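Local coordinates for angiogenin-1 (Salmo salar, PDB 7BFK), which probably cleaves RNA as a secreted endonuclease of the pancreatic ribonuclease (RNase A) family, at residues Gly61-Gly66 and Gln71-Phe76; Leu22-Gln27 and Val79-Thr84. All blocks are in the same frame, centred on the assembly; numbering follows the deposited sequence.

Contact 1: residues Gly61-Gly66 and Gln71-Phe76; sequences GGTLKG and QSNKPF
G61-T63 and Q71-N73 pair across an antiparallel beta hairpin, built from strands 62-64 and 69-72. T63 and Q71 form its hydrogen-bonded pair. T63 N donates to Q71 O at 2.7 Å. Q71 N donates back to T63 O at 2.9 Å. G62 and S72 follow as a non-hydrogen-bonded pair, with CA atoms 4.2 Å apart. The next rung is N73 N to G61 O, 2.8 Å long. G61 O also takes a hydrogen bond from a water at 2.7 Å, and that water accepts from K74 N, so the water links G61 to K74.

In the RNase A-type fold of this protein the hairpin is joined to the long strand 93-108 through strand 69-72. S72 bonds V103 by its backbone. The buried S72 side chain points away from strand 62-64. Its OG donates to K74 O and also bonds V103 N.

Two side-chain links add to the backbone ladder. The chi1 of T63, -73°, sets OG1 beside the backbone N. From there OG1 donates to N73 OD1 at 2.8 Å, in the plane of the amide and on a lone pair. The two side chains cross at about a right angle. K65 bends at chi3 and chi4 and passes obliquely beside the extended Q71. Its CD lies against Q71 CB, and NZ makes a weak hydrogen bond of 3.4 Å to Q71 OE1.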
ATOM      1  N   GLY A  61      -9.090  14.692  -4.802  1.00 35.42           N
ATOM      2  CA  GLY A  61      -7.661  14.634  -5.110  1.00 34.64           C
ATOM      3  C   GLY A  61      -7.306  13.551  -6.101  1.00 34.34           C
ATOM      4  O   GLY A  61      -6.103  13.323  -6.257  1.00 39.40           O
ATOM      5  N   GLY A  62      -8.292  12.919  -6.754  1.00 35.36           N
ATOM      6  CA  GLY A  62      -8.015  11.794  -7.664  1.00 36.31           C
ATOM      7  C   GLY A  62      -8.870  11.759  -8.905  1.00 40.30           C
ATOM      8  O   GLY A  62      -9.980  12.322  -8.900  1.00 41.78           O
ATOM      9  N   THR A  63      -8.343  11.116  -9.945  1.00 35.38           N
ATOM     10  CA  THR A  63      -9.009  10.922 -11.241  1.00 37.70           C
ATOM     11  C   THR A  63      -9.615   9.519 -11.272  1.00 40.43           C
ATOM     12  O   THR A  63      -8.869   8.523 -11.083  1.00 36.02           O
ATOM     13  CB  THR A  63      -8.038  11.196 -12.393  1.00 39.88           C
ATOM     14  OG1 THR A  63      -7.836  12.615 -12.445  1.00 37.97           O
ATOM     15  CG2 THR A  63      -8.566  10.684 -13.713  1.00 42.26           C
ATOM     16  N   LEU A  64     -10.928   9.436 -11.453  1.00 42.58           N
ATOM     17  CA  LEU A  64     -11.650   8.154 -11.608  1.00 46.08           C
ATOM     18  C   LEU A  64     -11.146   7.496 -12.882  1.00 46.11           C
ATOM     19  O   LEU A  64     -11.211   8.162 -13.910  1.00 53.16           O
ATOM     20  CB  LEU A  64     -13.155   8.419 -11.716  1.00 51.95           C
ATOM     21  CG  LEU A  64     -13.896   8.637 -10.405  1.00 64.14           C
ATOM     22  CD1 LEU A  64     -15.296   9.168 -10.672  1.00 75.16           C
ATOM     23  CD2 LEU A  64     -13.956   7.345  -9.603  1.00 68.17           C
ATOM     24  N   LYS A  65     -10.657   6.255 -12.805  1.00 44.55           N
ATOM     25  CA  LYS A  65     -10.200   5.458 -13.979  1.00 49.49           C
ATOM     26  C   LYS A  65     -11.293   4.446 -14.330  1.00 54.37           C
ATOM     27  O   LYS A  65     -12.243   4.823 -15.012  1.00 56.25           O
ATOM     28  CB  LYS A  65      -8.900   4.710 -13.694  1.00 50.62           C
ATOM     29  CG  LYS A  65      -7.692   5.576 -13.376  1.00 60.09           C
ATOM     30  CD  LYS A  65      -6.455   4.761 -13.070  1.00 68.58           C
ATOM     31  CE  LYS A  65      -5.875   4.073 -14.285  1.00 70.57           C
ATOM     32  NZ  LYS A  65      -5.326   5.058 -15.244  1.00 75.58           N
ATOM     33  N   GLY A  66     -11.160   3.205 -13.864  1.00 59.02           N
ATOM     34  CA  GLY A  66     -12.137   2.134 -14.135  1.00 59.55           C
ATOM     35  C   GLY A  66     -12.115   1.074 -13.057  1.00 67.71           C
ATOM     36  O   GLY A  66     -11.020   0.801 -12.521  1.00 73.67           O
ATOM     37  N   GLN A  71      -6.742   7.328  -9.531  1.00 33.35           N
ATOM     38  CA  GLN A  71      -5.331   7.744  -9.628  1.00 31.16           C
ATOM     39  C   GLN A  71      -5.206   9.091  -8.930  1.00 33.95           C
ATOM     40  O   GLN A  71      -5.993   9.997  -9.247  1.00 32.76           O
ATOM     41  CB  GLN A  71      -4.932   7.776 -11.099  1.00 35.74           C
ATOM     42  CG  GLN A  71      -3.590   8.409 -11.380  1.00 35.49           C
ATOM     43  CD  GLN A  71      -3.252   8.312 -12.841  1.00 40.11           C
ATOM     44  OE1 GLN A  71      -3.384   7.258 -13.459  1.00 45.84           O
ATOM     45  NE2 GLN A  71      -2.766   9.407 -13.390  1.00 44.85           N
ATOM     46  N   SER A  72      -4.285   9.220  -7.989  1.00 29.75           N
ATOM     47  CA  SER A  72      -4.039  10.494  -7.289  1.00 29.23           C
ATOM     48  C   SER A  72      -3.619  11.559  -8.320  1.00 32.23           C
ATOM     49  O   SER A  72      -2.888  11.233  -9.295  1.00 27.93           O
ATOM     50  CB  SER A  72      -3.017  10.323  -6.178  1.00 28.66           C
ATOM     51  OG  SER A  72      -1.757  10.035  -6.724  1.00 26.49           O
ATOM     52  N   ASN A  73      -4.078  12.793  -8.131  1.00 32.70           N
ATOM     53  CA  ASN A  73      -3.767  13.919  -9.038  1.00 34.46           C
ATOM     54  C   ASN A  73      -2.384  14.461  -8.695  1.00 36.17           C
ATOM     55  O   ASN A  73      -1.780  15.117  -9.548  1.00 39.96           O
ATOM     56  CB  ASN A  73      -4.854  14.988  -8.973  1.00 34.75           C
ATOM     57  CG  ASN A  73      -6.137  14.524  -9.610  1.00 36.73           C
ATOM     58  OD1 ASN A  73      -6.124  13.669 -10.491  1.00 36.70           O
ATOM     59  ND2 ASN A  73      -7.247  15.094  -9.177  1.00 41.58           N
ATOM     60  N   LYS A  74      -1.891  14.191  -7.487  1.00 33.54           N
ATOM     61  CA  LYS A  74      -0.526  14.610  -7.096  1.00 34.72           C
ATOM     62  C   LYS A  74       0.312  13.364  -6.860  1.00 32.67           C
ATOM     63  O   LYS A  74      -0.204  12.322  -6.468  1.00 32.39           O
ATOM     64  CB  LYS A  74      -0.568  15.557  -5.893  1.00 42.71           C
ATOM     65  CG  LYS A  74      -1.294  16.868  -6.169  1.00 47.73           C
ATOM     66  CD  LYS A  74      -1.137  17.909  -5.092  1.00 59.70           C
ATOM     67  CE  LYS A  74       0.236  18.548  -5.071  1.00 67.14           C
ATOM     68  NZ  LYS A  74       0.471  19.397  -6.266  1.00 71.10           N
ATOM     69  N   PRO A  75       1.621  13.436  -7.130  1.00 32.00           N
ATOM     70  CA  PRO A  75       2.520  12.327  -6.852  1.00 31.00           C
ATOM     71  C   PRO A  75       2.821  12.242  -5.349  1.00 29.90           C
ATOM     72  O   PRO A  75       2.748  13.253  -4.666  1.00 28.72           O
ATOM     73  CB  PRO A  75       3.770  12.693  -7.650  1.00 31.27           C
ATOM     74  CG  PRO A  75       3.774  14.201  -7.622  1.00 31.89           C
ATOM     75  CD  PRO A  75       2.318  14.602  -7.712  1.00 33.11           C
ATOM     76  N   PHE A  76       3.148  11.043  -4.882  1.00 26.77           N
ATOM     77  CA  PHE A  76       3.517  10.729  -3.491  1.00 28.27           C
ATOM     78  C   PHE A  76       4.920  10.116  -3.468  1.00 29.62           C
ATOM     79  O   PHE A  76       5.334   9.500  -4.478  1.00 29.89           O
ATOM     80  CB  PHE A  76       2.521   9.722  -2.882  1.00 25.86           C
ATOM     81  CG  PHE A  76       1.169  10.282  -2.544  1.00 27.97           C
ATOM     82  CD1 PHE A  76       0.176  10.372  -3.505  1.00 28.60           C
ATOM     83  CD2 PHE A  76       0.896  10.758  -1.267  1.00 31.35           C
ATOM     84  CE1 PHE A  76      -1.064  10.900  -3.184  1.00 30.91           C
ATOM     85  CE2 PHE A  76      -0.352  11.285  -0.955  1.00 31.64           C
ATOM     86  CZ  PHE A  76      -1.323  11.360  -1.916  1.00 31.67           C
TER
HETATM   87  O   HOH W   1      -3.759  13.488  -4.906  1.00 32.14           O

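Contact 2: residues Leu22-Gln27 and Val79-Thr84; sequences LKCKSQ and VICTHT
C24 and C81 both hold SG opposite their own carbonyl carbon and beside the backbone N, with chi1 of -80° and -58°. The CB of each cysteine points at the other segment, so the two sulfurs meet and close a disulfide. C24 SG and C81 SG are 2.0 Å apart. The torsion about the S-S bond is -80°, which makes it a left-handed disulfide. It brings C24 CB to 3.7 Å from C81 CB. C24 CA and C81 CA, 5.5 Å apart, are the closest CA pair of the two segments. No hydrogen bond crosses between the segments, so the covalent bond is the main link.

V79 adds a little apolar packing. It lies two residues before C81 on the same face of the strand, and its CG1 reaches C24 SG at 4.2 Å. I80 and T82 turn their side chains away from the helix.

C24 is the first residue of helix 24-32, and K23 holds the N-cap position. K23 O takes Q27 N at 3.1 Å, and it also accepts from S26 OG at 3.1 Å, well tilted from the carbonyl plane. K23 O thus accepts from two donors at the start of the helix. On the side chain of K23, NZ bonds E18 O, earlier in the chain.

The C24-C81 disulfide ties the helix to the sheet, as in other pancreatic ribonucleases. M19 packs on V79, C81 and Q27, and F46 touches C81 and Q27. Strand 76-85 runs between two partners: V79 and C81 bond F46 and N44 of strand 43-47, while I80 and T82 bond S97 and K95 of strand 93-108.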
ATOM      1  N   LEU A  22      15.261   0.587   3.815  1.00 50.76           N
ATOM      2  CA  LEU A  22      15.983  -0.228   4.825  1.00 54.03           C
ATOM      3  C   LEU A  22      14.988  -0.936   5.753  1.00 51.82           C
ATOM      4  O   LEU A  22      15.385  -1.913   6.378  1.00 55.78           O
ATOM      5  CB  LEU A  22      16.926   0.691   5.618  1.00 59.15           C
ATOM      6  CG  LEU A  22      17.979   1.432   4.789  1.00 60.81           C
ATOM      7  CD1 LEU A  22      18.803   2.375   5.662  1.00 61.38           C
ATOM      8  CD2 LEU A  22      18.887   0.456   4.055  1.00 57.39           C
ATOM      9  N   LYS A  23      13.735  -0.474   5.837  1.00 53.44           N
ATOM     10  CA  LYS A  23      12.721  -1.042   6.768  1.00 44.19           C
ATOM     11  C   LYS A  23      11.873  -2.151   6.107  1.00 41.26           C
ATOM     12  O   LYS A  23      10.914  -2.619   6.768  1.00 43.44           O
ATOM     13  CB  LYS A  23      11.804   0.069   7.285  1.00 49.73           C
ATOM     14  CG  LYS A  23      12.483   1.158   8.111  1.00 52.93           C
ATOM     15  CD  LYS A  23      11.482   2.090   8.760  1.00 52.94           C
ATOM     16  CE  LYS A  23      12.109   3.277   9.454  1.00 55.01           C
ATOM     17  NZ  LYS A  23      11.073   4.147  10.053  1.00 51.44           N
ATOM     18  N   CYS A  24      12.192  -2.584   4.885  1.00 43.09           N
ATOM     19  CA  CYS A  24      11.369  -3.592   4.144  1.00 41.95           C
ATOM     20  C   CYS A  24      11.269  -4.903   4.928  1.00 43.93           C
ATOM     21  O   CYS A  24      10.153  -5.430   5.049  1.00 46.58           O
ATOM     22  CB  CYS A  24      11.870  -3.834   2.724  1.00 44.22           C
ATOM     23  SG  CYS A  24      11.339  -2.539   1.573  1.00 43.30           S
ATOM     24  N   LYS A  25      12.383  -5.397   5.466  1.00 46.84           N
ATOM     25  CA  LYS A  25      12.427  -6.685   6.202  1.00 49.61           C
ATOM     26  C   LYS A  25      11.410  -6.663   7.352  1.00 46.57           C
ATOM     27  O   LYS A  25      10.562  -7.554   7.393  1.00 49.71           O
ATOM     28  CB  LYS A  25      13.853  -6.967   6.690  1.00 55.28           C
ATOM     29  CG  LYS A  25      14.018  -8.265   7.466  1.00 61.98           C
ATOM     30  CD  LYS A  25      15.461  -8.642   7.727  1.00 68.54           C
ATOM     31  CE  LYS A  25      15.594  -9.915   8.537  1.00 77.16           C
ATOM     32  NZ  LYS A  25      14.854 -11.039   7.912  1.00 76.61           N
ATOM     33  N   SER A  26      11.467  -5.663   8.229  1.00 50.64           N
ATOM     34  CA  SER A  26      10.595  -5.573   9.433  1.00 52.33           C
ATOM     35  C   SER A  26       9.129  -5.350   9.030  1.00 48.35           C
ATOM     36  O   SER A  26       8.262  -6.051   9.584  1.00 49.95           O
ATOM     37  CB  SER A  26      11.088  -4.520  10.410  1.00 52.11           C
ATOM     38  OG  SER A  26      11.141  -3.237   9.808  1.00 56.45           O
ATOM     39  N   GLN A  27       8.856  -4.454   8.080  1.00 46.82           N
ATOM     40  CA  GLN A  27       7.462  -4.120   7.679  1.00 44.36           C
ATOM     41  C   GLN A  27       6.807  -5.299   6.950  1.00 41.65           C
ATOM     42  O   GLN A  27       5.624  -5.572   7.246  1.00 43.28           O
ATOM     43  CB  GLN A  27       7.416  -2.820   6.885  1.00 45.09           C
ATOM     44  CG  GLN A  27       7.884  -1.626   7.697  1.00 49.45           C
ATOM     45  CD  GLN A  27       7.171  -1.554   9.024  1.00 56.03           C
ATOM     46  OE1 GLN A  27       5.950  -1.630   9.093  1.00 55.63           O
ATOM     47  NE2 GLN A  27       7.940  -1.433  10.095  1.00 62.32           N
ATOM     48  N   VAL A  79       7.728   3.858  -1.021  1.00 26.87           N
ATOM     49  CA  VAL A  79       8.753   2.813  -0.815  1.00 29.99           C
ATOM     50  C   VAL A  79       8.110   1.519  -1.299  1.00 27.96           C
ATOM     51  O   VAL A  79       6.996   1.208  -0.835  1.00 27.99           O
ATOM     52  CB  VAL A  79       9.225   2.714   0.646  1.00 32.17           C
ATOM     53  CG1 VAL A  79       9.997   1.424   0.875  1.00 33.81           C
ATOM     54  CG2 VAL A  79      10.060   3.936   1.054  1.00 33.41           C
ATOM     55  N   ILE A  80       8.785   0.817  -2.202  1.00 27.67           N
ATOM     56  CA  ILE A  80       8.347  -0.482  -2.765  1.00 30.36           C
ATOM     57  C   ILE A  80       9.268  -1.565  -2.211  1.00 29.93           C
ATOM     58  O   ILE A  80      10.520  -1.462  -2.396  1.00 33.23           O
ATOM     59  CB  ILE A  80       8.350  -0.435  -4.307  1.00 29.80           C
ATOM     60  CG1 ILE A  80       7.505   0.734  -4.823  1.00 29.97           C
ATOM     61  CG2 ILE A  80       7.884  -1.765  -4.904  1.00 29.53           C
ATOM     62  CD1 ILE A  80       7.900   1.213  -6.177  1.00 30.98           C
ATOM     63  N   CYS A  81       8.678  -2.530  -1.519  1.00 29.60           N
ATOM     64  CA  CYS A  81       9.359  -3.742  -1.009  1.00 30.93           C
ATOM     65  C   CYS A  81       9.041  -4.884  -1.974  1.00 29.11           C
ATOM     66  O   CYS A  81       7.848  -5.263  -2.112  1.00 28.85           O
ATOM     67  CB  CYS A  81       8.941  -4.038   0.423  1.00 34.06           C
ATOM     68  SG  CYS A  81       9.295  -2.658   1.539  1.00 36.58           S
ATOM     69  N   THR A  82      10.061  -5.393  -2.655  1.00 28.98           N
ATOM     70  CA  THR A  82       9.923  -6.432  -3.699  1.00 29.54           C
ATOM     71  C   THR A  82      10.631  -7.707  -3.253  1.00 29.30           C
ATOM     72  O   THR A  82      11.807  -7.634  -2.824  1.00 32.78           O
ATOM     73  CB  THR A  82      10.470  -5.953  -5.054  1.00 28.50           C
ATOM     74  OG1 THR A  82       9.890  -4.675  -5.360  1.00 33.55           O
ATOM     75  CG2 THR A  82      10.163  -6.936  -6.164  1.00 30.37           C
ATOM     76  N   HIS A  83       9.913  -8.816  -3.322  1.00 30.80           N
ATOM     77  CA  HIS A  83      10.424 -10.174  -3.028  1.00 33.03           C
ATOM     78  C   HIS A  83      11.610 -10.499  -3.948  1.00 37.76           C
ATOM     79  O   HIS A  83      11.524 -10.216  -5.169  1.00 34.09           O
ATOM     80  CB  HIS A  83       9.295 -11.178  -3.227  1.00 33.46           C
ATOM     81  CG  HIS A  83       9.752 -12.593  -3.363  1.00 34.78           C
ATOM     82  ND1 HIS A  83      10.140 -13.129  -4.580  1.00 34.39           N
ATOM     83  CD2 HIS A  83       9.827 -13.593  -2.457  1.00 36.14           C
ATOM     84  CE1 HIS A  83      10.457 -14.403  -4.408  1.00 38.10           C
ATOM     85  NE2 HIS A  83      10.274 -14.706  -3.105  1.00 37.11           N
ATOM     86  N   THR A  84      12.674 -11.085  -3.400  1.00 34.48           N
ATOM     87  CA  THR A  84      13.830 -11.588  -4.191  1.00 38.13           C
ATOM     88  C   THR A  84      14.015 -13.092  -3.928  1.00 40.05           C
ATOM     89  O   THR A  84      14.637 -13.740  -4.779  1.00 37.61           O
ATOM     90  CB  THR A  84      15.106 -10.781  -3.925  1.00 41.46           C
ATOM     91  OG1 THR A  84      15.380 -10.813  -2.525  1.00 43.85           O
ATOM     92  CG2 THR A  84      15.000  -9.342  -4.383  1.00 43.84           C
TER

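The centres of contacts 1 and 2 are about 24 Å apart and lie on opposite sides of the centre of the chain, about 15 Å and 12 Å from it. Contact 1 is a surface hairpin; contact 2 is buried and covalent. They do not touch beyond adjoining in sequence, where strand 69-72 leads into strand 76-85. Both of these strands pair antiparallel with strand 93-108, so one long strand serves both contacts. The segments of contact 1 also lie between C24 and C81 in the chain. In pancreatic ribonucleases the active site lies in the cleft of the V-shaped fold; these two contacts alone do not place it.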